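Local coordinates for transcriptional regulator (Rhodococcus sp., PDB 2O0Y), which probably acts as a DNA-binding transcription factor of the IclR family, joining a helix-turn-helix domain to a C-terminal regulatory domain, at residues L157-P162 against G217-A222. Numbering follows the deposited sequence.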
loop_
_atom_site.group_PDB
_atom_site.type_symbol
_atom_site.label_atom_id
_atom_site.label_comp_id
_atom_site.label_asym_id
_atom_site.label_seq_id
_atom_site.Cartn_x
_atom_site.Cartn_y
_atom_site.Cartn_z
ATOM N N LEU B 157 -18.846 -3.203 -7.547
ATOM C CA LEU B 157 -17.836 -2.474 -6.761
ATOM C C LEU B 157 -18.236 -1.032 -6.543
ATOM O O LEU B 157 -17.896 -0.462 -5.512
ATOM C CB LEU B 157 -16.464 -2.538 -7.429
ATOM C CG LEU B 157 -15.923 -3.972 -7.476
ATOM C CD1 LEU B 157 -14.751 -4.047 -8.461
ATOM C CD2 LEU B 157 -15.492 -4.396 -6.046
ATOM N N LEU B 158 -18.949 -0.427 -7.497
ATOM C CA LEU B 158 -19.288 1.001 -7.365
ATOM C C LEU B 158 -20.406 1.206 -6.364
ATOM O O LEU B 158 -20.759 2.340 -6.077
ATOM C CB LEU B 158 -19.693 1.623 -8.710
ATOM C CG LEU B 158 -18.521 1.851 -9.660
ATOM C CD1 LEU B 158 -19.011 2.131 -11.105
ATOM C CD2 LEU B 158 -17.601 2.983 -9.115
ATOM N N LEU B 159 -20.969 0.111 -5.834
ATOM C CA LEU B 159 -21.971 0.186 -4.748
ATOM C C LEU B 159 -21.348 0.823 -3.536
ATOM O O LEU B 159 -22.028 1.553 -2.800
ATOM C CB LEU B 159 -22.485 -1.199 -4.340
ATOM C CG LEU B 159 -23.423 -1.971 -5.265
ATOM C CD1 LEU B 159 -23.708 -3.376 -4.704
ATOM C CD2 LEU B 159 -24.726 -1.239 -5.470
ATOM N N ALA B 160 -20.069 0.526 -3.287
ATOM C CA ALA B 160 -19.382 1.166 -2.159
ATOM C C ALA B 160 -18.767 2.537 -2.486
ATOM O O ALA B 160 -18.247 3.196 -1.611
ATOM C CB ALA B 160 -18.332 0.217 -1.534
ATOM N N ALA B 161 -18.819 2.974 -3.738
ATOM C CA ALA B 161 -18.131 4.201 -4.103
ATOM C C ALA B 161 -18.914 5.047 -5.084
ATOM O O ALA B 161 -18.420 5.293 -6.176
ATOM C CB ALA B 161 -16.743 3.899 -4.654
ATOM N N PRO B 162 -20.091 5.572 -4.672
ATOM C CA PRO B 162 -20.871 6.409 -5.572
ATOM C C PRO B 162 -20.146 7.718 -5.889
ATOM O O PRO B 162 -20.413 8.314 -6.925
ATOM C CB PRO B 162 -22.139 6.717 -4.764
ATOM C CG PRO B 162 -21.705 6.606 -3.348
ATOM C CD PRO B 162 -20.731 5.461 -3.348
ATOM N N GLY B 217 -21.397 -4.784 6.344
ATOM C CA GLY B 217 -22.287 -4.883 5.196
ATOM C C GLY B 217 -21.765 -4.012 4.071
ATOM O O GLY B 217 -22.400 -3.901 3.025
ATOM N N THR B 218 -20.593 -3.409 4.262
ATOM C CA THR B 218 -19.958 -2.641 3.194
ATOM C C THR B 218 -19.424 -3.586 2.091
ATOM O O THR B 218 -18.834 -4.627 2.402
ATOM C CB THR B 218 -18.786 -1.822 3.765
ATOM O OG1 THR B 218 -19.253 -0.941 4.813
ATOM C CG2 THR B 218 -18.109 -1.010 2.673
ATOM N N VAL B 219 -19.627 -3.226 0.821
ATOM C CA VAL B 219 -19.151 -4.062 -0.312
ATOM C C VAL B 219 -17.666 -3.917 -0.420
ATOM O O VAL B 219 -17.170 -2.801 -0.637
ATOM C CB VAL B 219 -19.858 -3.642 -1.631
ATOM C CG1 VAL B 219 -19.376 -4.480 -2.856
ATOM C CG2 VAL B 219 -21.391 -3.777 -1.461
ATOM N N VAL B 220 -16.951 -5.032 -0.240
ATOM C CA VAL B 220 -15.487 -5.014 -0.304
ATOM C C VAL B 220 -14.979 -5.764 -1.532
ATOM O O VAL B 220 -13.835 -5.648 -1.899
ATOM C CB VAL B 220 -14.837 -5.622 0.952
ATOM C CG1 VAL B 220 -15.124 -4.694 2.210
ATOM C CG2 VAL B 220 -15.283 -7.060 1.192
ATOM N N ALA B 221 -15.836 -6.540 -2.168
ATOM C CA ALA B 221 -15.401 -7.311 -3.340
ATOM C C ALA B 221 -16.638 -7.719 -4.093
ATOM O O ALA B 221 -17.749 -7.523 -3.607
ATOM C CB ALA B 221 -14.595 -8.561 -2.908
ATOM N N ALA B 222 -16.456 -8.275 -5.288
ATOM C CA ALA B 222 -17.595 -8.689 -6.114
ATOM C C ALA B 222 -17.327 -10.115 -6.576
ATOM O O ALA B 222 -16.320 -10.384 -7.242
ATOM C CB ALA B 222 -17.720 -7.765 -7.275
#
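The carbonyl oxygen of V219 points toward the methyl of A160, with O 3.4 Å from CB, and no hydrogen bond joins the two segments. The strand beginning at V219 carries a classic beta bulge, with V220 and A221 both opposite L212 of the neighbouring strand 205-213, in the antiparallel sheet of the IclR C-terminal domain. Against it lies the turn following helix 152-157, so the contact packs that turn onto the start of a strand through aliphatic side chains that touch one another and the strand backbone. V219 and A222 point their CB atoms at the turn, while V220 and A221, the bulge pair, turn theirs away. At V219 the CG2 branch is anti to the carbonyl carbon, and it meets both CB and CD1 of L159, the latter at 4.0 Å; the two side chains cross obliquely. L159 also touches V186 and R190 of helix 178-192. Further along, L157 reaches the strand by its CD2 methyl, which rests on the A221 backbone, 4.0 Å from CA, so the leucine covers main chain where the alanine methyl has turned away. Beside it, L157 CG stands 4.2 Å from A222 CB.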